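Local coordinates for arginase (RocF) (Helicobacter pylori, PDB 4G3H), which probably catalyses the hydrolysis of L-arginine to L-ornithine and urea, using two manganese ions bound in each subunit, at residues A[229-234]-A[265-270]; A[111-116]-A[221-226]; A[83-88]-A[304-309]. One frame throughout, in Å; residues are numbered along the deposited sequence.

Contact 1 (A[229-234]-A[265-270]); sequences IYLSLD and LLLESF. With MN (manganese (II) ion), chain E; MN (manganese (II) ion), chain F.
Ile229 drives its terminal methyl against the ring of Phe270, CD1 lying 3.4 Å from Phe270 CD1, and the two side chains cross at about a right angle. The approach is oblique to the ring. It depends on an extended Ile229 branch: CG1 is anti to the carbonyl carbon (chi1 -57°), and chi2 is trans, which carries CD1 out from the strand toward the helix. A looser meeting follows two residues on, where Leu231 CD1 is 4.4 Å from Leu266 CD1 and equally far from Leu267 CD2.

Neighbours within the helix segment flank the ring. Phe270, just past the helix end, has Ser269 CB over one ring face, offset toward the rim, while Leu266 CD2 sits in plane at the ring edge. Ser269 is tied back by its hydroxyl, OG donating to Leu265 O at 2.7 Å from above the carbonyl plane; Ser269 N reaches the same oxygen from the opposite face.

At the far end of the strand, Asp234 OD2 bridges both manganese ions, as Asp116 does with its two oxygens; Asp120 completes one site, His118 and Asp236 the other. The contact belongs to a beta-alpha-beta unit: strand 228-234, helix 256-269 and strand 274-280. Leu231 and Leu267 both touch Leu274 of the next strand, parallel to the first, while Phe270 reaches Thr219 on helix 212-223.

Contact 2 (A[111-116]-A[221-226]); sequences GILYLD and ESLKAV. With MN (manganese (II) ion), chain E; MN (manganese (II) ion), chain F.
Gly111 and Val226 meet where a loop leaving a helix presses on the backbone of a strand. Val226 CB is 3.8 Å from Gly111 N, and CG1 approaches both that nitrogen and Gly111 CA. With no side chain on Gly111, the strand offers bare backbone here, and the valine's branched end lies directly against it. Val226 CG1 is anti to the carbonyl carbon (chi1 -52°), which turns this methyl onto the glycine. Leu223 meets the same glycine from the helix side, its CG 4.4 Å from Gly111 CA.

Further along the strand the packing continues through one pair of methyls: Leu113 CD2 and Leu223 CD2 are 3.9 Å apart, their side chains slanting across one another. Leu223 therefore spans two strand residues on the same face of the sheet, and both meetings are apolar. These four buried residues make up the packed part of the contact.

The outer side is quite different. A type I turn from Leu223 to Val226, with Val226 N donating to Leu223 O, directs Lys224 and Ala225 to solvent, as Glu221 is on the helix before it. The turn thus returns the chain inward at Val226, and Arg273 NH1 ties Leu223 O to Val226 O.

Beyond the contact, the strand leads to the metal centre, where the two oxygens of Asp116 divide the work: OD2 binds the manganese of chain E at 2.1 Å and OD1 that of chain F at 2.2 Å. Strand 110-115 runs between strands 228-234 and 179-182, parallel to both, and the end of helix 212-223 lies across this part of the sheet, with Leu223 also resting on Val180.

Contact 3 (A[83-88]-A[304-309]); sequences FPLILS and LIINSC
Leu85, Phe83 and Cys309 bury most of the surface here. Leu85 points its CD2 methyl at the flank of Ile306, 3.6 Å from CG1 and little farther from CD1, the two side chains crossing at about a right angle. Its other methyl, CD1, comes within 4.3 Å of Ile305 CG2, so one leucine touches neighbouring residues of the helix.

Phe83, just ahead of the strand, has an atom over each face of its ring. Cys309 CB stands over one of them, 3.9 Å from the ring centroid and 14° off the normal, a CH-pi contact, while CD of the adjoining Pro84 lies over the other, toward the rim. The sulfur makes an oblique sulfur-aromatic contact, Cys309 SG lying 3.8 Å from Phe83 CZ.

Such strand-to-helix packing is how the parallel sheet of the arginase fold is clothed. Residues alternate along strand 84-87: Leu85 turns to the C-terminal helix 293-309, and Pro84 and Ile86 to helix 59-78 on the sheet's other side. Within helix 293-309, Ser308 OG hydrogen-bonds to Leu304 O at 2.8 Å, and Leu304 packs against Leu263 and Leu267 of helix 256-269.

In the fold
All three contacts pin a helix or its end to one parallel sheet, whose strands run 84-87, 274-280, 228-234, 110-115 through this region. Contacts 1 and 2 have centres about 8 Å apart and lie on adjacent strands, joined by probable hydrogen bonds from Ser232 N to Leu113 O and from Asp234 N to Leu115 O; both strands lead to the same manganese pair. The centre of contact 3 lies about 10 Å from that of contact 1, which it touches through Leu267, and about 18 Å from that of contact 2, which it does not touch. Along the chain, contact 2 closes before contact 1 opens, and the segments of contact 3 bracket both, so the C-terminal helix folds back onto an early strand.

Contact 1 (A[229-234]-A[265-270])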
loop_
_atom_site.group_PDB
_atom_site.type_symbol
_atom_site.label_atom_id
_atom_site.label_comp_id
_atom_site.label_asym_id
_atom_site.label_seq_id
_atom_site.Cartn_x
_atom_site.Cartn_y
_atom_site.Cartn_z
ATOM N N ILE A 229 -13.002 -0.611 -2.792
ATOM C CA ILE A 229 -11.785 0.166 -2.862
ATOM C C ILE A 229 -10.700 -0.307 -1.903
ATOM O O ILE A 229 -10.981 -0.752 -0.785
ATOM C CB ILE A 229 -12.120 1.645 -2.586
ATOM C CG1 ILE A 229 -13.174 2.119 -3.592
ATOM C CG2 ILE A 229 -10.872 2.506 -2.677
ATOM C CD1 ILE A 229 -13.659 3.542 -3.357
ATOM N N TYR A 230 -9.458 -0.215 -2.371
ATOM C CA TYR A 230 -8.279 -0.590 -1.601
ATOM C C TYR A 230 -7.420 0.674 -1.465
ATOM O O TYR A 230 -7.075 1.302 -2.472
ATOM C CB TYR A 230 -7.493 -1.674 -2.354
ATOM C CG TYR A 230 -6.226 -2.150 -1.667
ATOM C CD1 TYR A 230 -6.248 -3.222 -0.769
ATOM C CD2 TYR A 230 -4.999 -1.527 -1.919
ATOM C CE1 TYR A 230 -5.072 -3.663 -0.137
ATOM C CE2 TYR A 230 -3.823 -1.955 -1.293
ATOM C CZ TYR A 230 -3.865 -3.021 -0.404
ATOM O OH TYR A 230 -2.702 -3.431 0.211
ATOM N N LEU A 231 -7.096 1.066 -0.235
ATOM C CA LEU A 231 -6.252 2.246 -0.036
ATOM C C LEU A 231 -4.843 1.840 0.392
ATOM O O LEU A 231 -4.655 1.116 1.376
ATOM C CB LEU A 231 -6.845 3.203 1.010
ATOM C CG LEU A 231 -6.093 4.551 1.037
ATOM C CD1 LEU A 231 -7.047 5.681 1.386
ATOM C CD2 LEU A 231 -4.920 4.497 2.020
ATOM N N SER A 232 -3.854 2.308 -0.361
ATOM C CA SER A 232 -2.466 2.001 -0.058
ATOM C C SER A 232 -1.718 3.300 0.212
ATOM O O SER A 232 -1.581 4.143 -0.672
ATOM C CB SER A 232 -1.822 1.253 -1.226
ATOM O OG SER A 232 -0.564 0.732 -0.849
ATOM N N LEU A 233 -1.234 3.450 1.439
ATOM C CA LEU A 233 -0.526 4.656 1.843
ATOM C C LEU A 233 0.957 4.445 2.116
ATOM O O LEU A 233 1.333 3.671 3.004
ATOM C CB LEU A 233 -1.180 5.260 3.103
ATOM C CG LEU A 233 -0.338 6.287 3.895
ATOM C CD1 LEU A 233 -0.009 7.486 3.015
ATOM C CD2 LEU A 233 -1.077 6.734 5.142
ATOM N N ASP A 234 1.785 5.161 1.358
ATOM C CA ASP A 234 3.239 5.126 1.509
ATOM C C ASP A 234 3.592 6.446 2.201
ATOM O O ASP A 234 3.338 7.519 1.660
ATOM C CB ASP A 234 3.920 5.063 0.137
ATOM C CG ASP A 234 5.438 4.962 0.236
ATOM O OD1 ASP A 234 6.041 5.501 1.200
ATOM O OD2 ASP A 234 6.035 4.347 -0.668
ATOM N N LEU A 265 -10.738 13.003 4.467
ATOM C CA LEU A 265 -11.722 13.211 3.409
ATOM C C LEU A 265 -11.913 11.957 2.559
ATOM O O LEU A 265 -13.040 11.582 2.228
ATOM C CB LEU A 265 -11.283 14.377 2.521
ATOM C CG LEU A 265 -11.916 15.746 2.785
ATOM C CD1 LEU A 265 -12.073 16.000 4.271
ATOM C CD2 LEU A 265 -11.051 16.813 2.129
ATOM N N LEU A 266 -10.809 11.309 2.198
ATOM C CA LEU A 266 -10.897 10.103 1.393
ATOM C C LEU A 266 -11.601 8.987 2.161
ATOM O O LEU A 266 -12.417 8.255 1.596
ATOM C CB LEU A 266 -9.501 9.629 0.971
ATOM C CG LEU A 266 -8.727 10.414 -0.093
ATOM C CD1 LEU A 266 -7.413 9.707 -0.340
ATOM C CD2 LEU A 266 -9.516 10.501 -1.389
ATOM N N LEU A 267 -11.276 8.850 3.444
ATOM C CA LEU A 267 -11.881 7.806 4.260
ATOM C C LEU A 267 -13.381 8.036 4.427
ATOM O O LEU A 267 -14.173 7.093 4.393
ATOM C CB LEU A 267 -11.211 7.740 5.636
ATOM C CG LEU A 267 -9.730 7.342 5.635
ATOM C CD1 LEU A 267 -9.189 7.320 7.057
ATOM C CD2 LEU A 267 -9.576 5.978 4.981
ATOM N N GLU A 268 -13.769 9.290 4.603
ATOM C CA GLU A 268 -15.175 9.617 4.771
ATOM C C GLU A 268 -15.916 9.522 3.434
ATOM O O GLU A 268 -17.034 9.015 3.373
ATOM C CB GLU A 268 -15.311 11.024 5.354
ATOM C CG GLU A 268 -16.645 11.299 6.024
ATOM C CD GLU A 268 -16.921 10.355 7.180
ATOM O OE1 GLU A 268 -16.022 10.173 8.031
ATOM O OE2 GLU A 268 -18.040 9.804 7.238
ATOM N N SER A 269 -15.286 9.995 2.363
ATOM C CA SER A 269 -15.906 9.963 1.043
ATOM C C SER A 269 -16.101 8.559 0.485
ATOM O O SER A 269 -17.004 8.336 -0.318
ATOM C CB SER A 269 -15.076 10.772 0.051
ATOM O OG SER A 269 -14.955 12.116 0.469
ATOM N N PHE A 270 -15.260 7.615 0.898
ATOM C CA PHE A 270 -15.363 6.246 0.395
ATOM C C PHE A 270 -15.577 5.218 1.499
ATOM O O PHE A 270 -15.322 4.034 1.305
ATOM C CB PHE A 270 -14.104 5.892 -0.405
ATOM C CG PHE A 270 -13.890 6.769 -1.610
ATOM C CD1 PHE A 270 -14.755 6.697 -2.702
ATOM C CD2 PHE A 270 -12.853 7.702 -1.631
ATOM C CE1 PHE A 270 -14.598 7.543 -3.794
ATOM C CE2 PHE A 270 -12.681 8.555 -2.714
ATOM C CZ PHE A 270 -13.559 8.477 -3.804
HETATM MN MN MN E . 5.720 3.071 -2.769
HETATM MN MN MN F . 7.224 5.535 -2.282
#

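Contact 2 (A[111-116]-A[221-226])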
loop_
_atom_site.group_PDB
_atom_site.type_symbol
_atom_site.label_atom_id
_atom_site.label_comp_id
_atom_site.label_asym_id
_atom_site.label_seq_id
_atom_site.Cartn_x
_atom_site.Cartn_y
_atom_site.Cartn_z
ATOM N N GLY A 111 -11.176 -0.451 -7.120
ATOM C CA GLY A 111 -10.541 0.840 -7.293
ATOM C C GLY A 111 -9.365 0.900 -6.338
ATOM O O GLY A 111 -9.396 0.260 -5.282
ATOM N N ILE A 112 -8.335 1.664 -6.693
ATOM C CA ILE A 112 -7.147 1.784 -5.853
ATOM C C ILE A 112 -6.782 3.234 -5.535
ATOM O O ILE A 112 -6.632 4.052 -6.431
ATOM C CB ILE A 112 -5.917 1.137 -6.536
ATOM C CG1 ILE A 112 -6.218 -0.314 -6.904
ATOM C CG2 ILE A 112 -4.712 1.189 -5.606
ATOM C CD1 ILE A 112 -5.133 -0.960 -7.741
ATOM N N LEU A 113 -6.649 3.547 -4.253
ATOM C CA LEU A 113 -6.250 4.887 -3.829
ATOM C C LEU A 113 -4.810 4.648 -3.425
ATOM O O LEU A 113 -4.545 3.921 -2.464
ATOM C CB LEU A 113 -7.081 5.359 -2.632
ATOM C CG LEU A 113 -8.577 5.551 -2.918
ATOM C CD1 LEU A 113 -9.332 5.835 -1.628
ATOM C CD2 LEU A 113 -8.766 6.690 -3.922
ATOM N N TYR A 114 -3.886 5.238 -4.179
ATOM C CA TYR A 114 -2.458 5.044 -3.946
ATOM C C TYR A 114 -1.768 6.352 -3.560
ATOM O O TYR A 114 -1.516 7.197 -4.416
ATOM C CB TYR A 114 -1.826 4.486 -5.234
ATOM C CG TYR A 114 -0.590 3.634 -5.045
ATOM C CD1 TYR A 114 -0.698 2.298 -4.660
ATOM C CD2 TYR A 114 0.680 4.150 -5.283
ATOM C CE1 TYR A 114 0.421 1.494 -4.523
ATOM C CE2 TYR A 114 1.823 3.346 -5.145
ATOM C CZ TYR A 114 1.678 2.015 -4.767
ATOM O OH TYR A 114 2.778 1.196 -4.648
ATOM N N LEU A 115 -1.465 6.514 -2.275
ATOM C CA LEU A 115 -0.805 7.722 -1.782
ATOM C C LEU A 115 0.674 7.411 -1.706
ATOM O O LEU A 115 1.098 6.586 -0.894
ATOM C CB LEU A 115 -1.356 8.103 -0.406
ATOM C CG LEU A 115 -2.798 8.624 -0.423
ATOM C CD1 LEU A 115 -3.747 7.501 -0.828
ATOM C CD2 LEU A 115 -3.163 9.165 0.967
ATOM N N ASP A 116 1.465 8.092 -2.531
ATOM C CA ASP A 116 2.883 7.770 -2.610
ATOM C C ASP A 116 3.648 8.860 -3.361
ATOM O O ASP A 116 3.076 9.586 -4.177
ATOM C CB ASP A 116 2.992 6.450 -3.383
ATOM C CG ASP A 116 4.313 5.747 -3.204
ATOM O OD1 ASP A 116 5.381 6.388 -3.233
ATOM O OD2 ASP A 116 4.276 4.517 -3.062
ATOM N N GLU A 221 -15.406 10.671 -9.314
ATOM C CA GLU A 221 -15.762 10.515 -10.715
ATOM C C GLU A 221 -15.051 9.309 -11.309
ATOM O O GLU A 221 -15.681 8.463 -11.939
ATOM C CB GLU A 221 -15.405 11.790 -11.483
ATOM C CG GLU A 221 -16.189 13.005 -11.000
ATOM C CD GLU A 221 -15.746 14.313 -11.639
ATOM O OE1 GLU A 221 -16.391 15.349 -11.361
ATOM O OE2 GLU A 221 -14.760 14.314 -12.409
ATOM N N SER A 222 -13.743 9.225 -11.086
ATOM C CA SER A 222 -12.940 8.115 -11.598
ATOM C C SER A 222 -13.339 6.769 -10.999
ATOM O O SER A 222 -13.198 5.727 -11.639
ATOM C CB SER A 222 -11.456 8.348 -11.301
ATOM O OG SER A 222 -10.946 9.473 -11.997
ATOM N N LEU A 223 -13.844 6.800 -9.771
ATOM C CA LEU A 223 -14.213 5.585 -9.054
ATOM C C LEU A 223 -15.707 5.305 -8.946
ATOM O O LEU A 223 -16.117 4.365 -8.267
ATOM C CB LEU A 223 -13.607 5.644 -7.647
ATOM C CG LEU A 223 -12.323 4.849 -7.399
ATOM C CD1 LEU A 223 -11.347 5.030 -8.554
ATOM C CD2 LEU A 223 -11.715 5.284 -6.078
ATOM N N LYS A 224 -16.516 6.110 -9.620
ATOM C CA LYS A 224 -17.970 5.959 -9.572
ATOM C C LYS A 224 -18.495 4.557 -9.898
ATOM O O LYS A 224 -19.536 4.149 -9.382
ATOM C CB LYS A 224 -18.622 6.974 -10.515
ATOM C CG LYS A 224 -18.147 6.868 -11.954
ATOM C CD LYS A 224 -18.821 7.899 -12.840
ATOM C CE LYS A 224 -18.366 7.763 -14.285
ATOM N NZ LYS A 224 -19.086 8.703 -15.186
ATOM N N ALA A 225 -17.777 3.814 -10.733
ATOM C CA ALA A 225 -18.235 2.485 -11.120
ATOM C C ALA A 225 -17.664 1.290 -10.349
ATOM O O ALA A 225 -18.173 0.175 -10.485
ATOM C CB ALA A 225 -17.999 2.285 -12.615
ATOM N N VAL A 226 -16.624 1.500 -9.544
ATOM C CA VAL A 226 -16.024 0.381 -8.806
ATOM C C VAL A 226 -16.907 -0.097 -7.664
ATOM O O VAL A 226 -17.667 0.681 -7.095
ATOM C CB VAL A 226 -14.621 0.743 -8.234
ATOM C CG1 VAL A 226 -13.738 1.309 -9.347
ATOM C CG2 VAL A 226 -14.756 1.725 -7.078
HETATM MN MN MN E . 5.720 3.071 -2.769
HETATM MN MN MN F . 7.224 5.535 -2.282
#

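Contact 3 (A[83-88]-A[304-309])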
loop_
_atom_site.group_PDB
_atom_site.type_symbol
_atom_site.label_atom_id
_atom_site.label_comp_id
_atom_site.label_asym_id
_atom_site.label_seq_id
_atom_site.Cartn_x
_atom_site.Cartn_y
_atom_site.Cartn_z
ATOM N N PHE A 83 -12.712 -5.371 9.286
ATOM C CA PHE A 83 -11.876 -4.449 8.519
ATOM C C PHE A 83 -10.394 -4.692 8.789
ATOM O O PHE A 83 -9.965 -4.771 9.942
ATOM C CB PHE A 83 -12.215 -2.999 8.864
ATOM C CG PHE A 83 -11.640 -2.010 7.897
ATOM C CD1 PHE A 83 -12.338 -1.659 6.747
ATOM C CD2 PHE A 83 -10.372 -1.477 8.100
ATOM C CE1 PHE A 83 -11.776 -0.791 5.808
ATOM C CE2 PHE A 83 -9.802 -0.611 7.166
ATOM C CZ PHE A 83 -10.505 -0.270 6.021
ATOM N N PRO A 84 -9.587 -4.810 7.726
ATOM C CA PRO A 84 -8.159 -5.049 7.928
ATOM C C PRO A 84 -7.235 -3.839 7.774
ATOM O O PRO A 84 -7.303 -3.099 6.785
ATOM C CB PRO A 84 -7.860 -6.111 6.885
ATOM C CG PRO A 84 -8.661 -5.591 5.707
ATOM C CD PRO A 84 -9.977 -5.132 6.339
ATOM N N LEU A 85 -6.377 -3.637 8.766
ATOM C CA LEU A 85 -5.388 -2.567 8.710
ATOM C C LEU A 85 -4.090 -3.333 8.466
ATOM O O LEU A 85 -3.671 -4.141 9.295
ATOM C CB LEU A 85 -5.320 -1.802 10.032
ATOM C CG LEU A 85 -4.175 -0.787 10.085
ATOM C CD1 LEU A 85 -4.239 0.151 8.893
ATOM C CD2 LEU A 85 -4.252 -0.017 11.384
ATOM N N ILE A 86 -3.459 -3.081 7.327
ATOM C CA ILE A 86 -2.251 -3.806 6.957
ATOM C C ILE A 86 -0.941 -3.015 6.955
ATOM O O ILE A 86 -0.764 -2.093 6.160
ATOM C CB ILE A 86 -2.429 -4.431 5.555
ATOM C CG1 ILE A 86 -3.732 -5.231 5.513
ATOM C CG2 ILE A 86 -1.240 -5.324 5.222
ATOM C CD1 ILE A 86 -4.243 -5.464 4.124
ATOM N N LEU A 87 -0.093 -3.361 7.792
ATOM C CA LEU A 87 1.237 -2.950 7.806
ATOM C C LEU A 87 2.183 -3.804 7.013
ATOM O O LEU A 87 2.690 -4.616 7.464
ATOM C CB LEU A 87 1.726 -2.532 9.175
ATOM C CG LEU A 87 0.797 -1.983 10.194
ATOM C CD1 LEU A 87 1.093 -2.009 11.411
ATOM C CD2 LEU A 87 0.549 -0.770 9.936
ATOM N N SER A 88 2.336 -3.418 5.816
ATOM C CA SER A 88 3.021 -4.023 4.767
ATOM C C SER A 88 4.539 -4.155 4.767
ATOM O O SER A 88 4.985 -4.788 4.109
ATOM C CB SER A 88 2.440 -3.697 3.449
ATOM O OG SER A 88 2.763 -2.595 2.984
ATOM N N LEU A 304 -6.134 7.913 13.247
ATOM C CA LEU A 304 -7.094 8.514 12.338
ATOM C C LEU A 304 -7.743 7.457 11.441
ATOM O O LEU A 304 -8.958 7.457 11.246
ATOM C CB LEU A 304 -6.394 9.582 11.493
ATOM C CG LEU A 304 -7.200 10.372 10.462
ATOM C CD1 LEU A 304 -6.499 11.680 10.177
ATOM C CD2 LEU A 304 -7.351 9.569 9.193
ATOM N N ILE A 305 -6.933 6.561 10.891
ATOM C CA ILE A 305 -7.452 5.505 10.027
ATOM C C ILE A 305 -8.333 4.545 10.814
ATOM O O ILE A 305 -9.443 4.204 10.393
ATOM C CB ILE A 305 -6.314 4.685 9.405
ATOM C CG1 ILE A 305 -5.448 5.586 8.523
ATOM C CG2 ILE A 305 -6.889 3.507 8.628
ATOM C CD1 ILE A 305 -4.217 4.897 7.967
ATOM N N ILE A 306 -7.827 4.107 11.960
ATOM C CA ILE A 306 -8.554 3.171 12.802
ATOM C C ILE A 306 -9.866 3.741 13.319
ATOM O O ILE A 306 -10.913 3.087 13.233
ATOM C CB ILE A 306 -7.688 2.732 13.985
ATOM C CG1 ILE A 306 -6.472 1.959 13.458
ATOM C CG2 ILE A 306 -8.508 1.857 14.943
ATOM C CD1 ILE A 306 -5.436 1.629 14.520
ATOM N N ASN A 307 -9.817 4.964 13.840
ATOM C CA ASN A 307 -11.013 5.595 14.374
ATOM C C ASN A 307 -12.083 5.898 13.329
ATOM O O ASN A 307 -13.266 5.960 13.650
ATOM C CB ASN A 307 -10.638 6.855 15.156
ATOM C CG ASN A 307 -9.889 6.531 16.443
ATOM O OD1 ASN A 307 -10.244 5.592 17.153
ATOM N ND2 ASN A 307 -8.853 7.305 16.746
ATOM N N SER A 308 -11.684 6.067 12.077
ATOM C CA SER A 308 -12.657 6.338 11.022
ATOM C C SER A 308 -13.256 5.052 10.465
ATOM O O SER A 308 -14.449 4.992 10.186
ATOM C CB SER A 308 -12.008 7.112 9.872
ATOM O OG SER A 308 -11.475 8.342 10.327
ATOM N N CYS A 309 -12.430 4.020 10.319
ATOM C CA CYS A 309 -12.883 2.753 9.747
ATOM C C CYS A 309 -13.530 1.744 10.696
ATOM O O CYS A 309 -14.222 0.834 10.241
ATOM C CB CYS A 309 -11.719 2.065 9.020
ATOM S SG CYS A 309 -10.953 3.060 7.707
#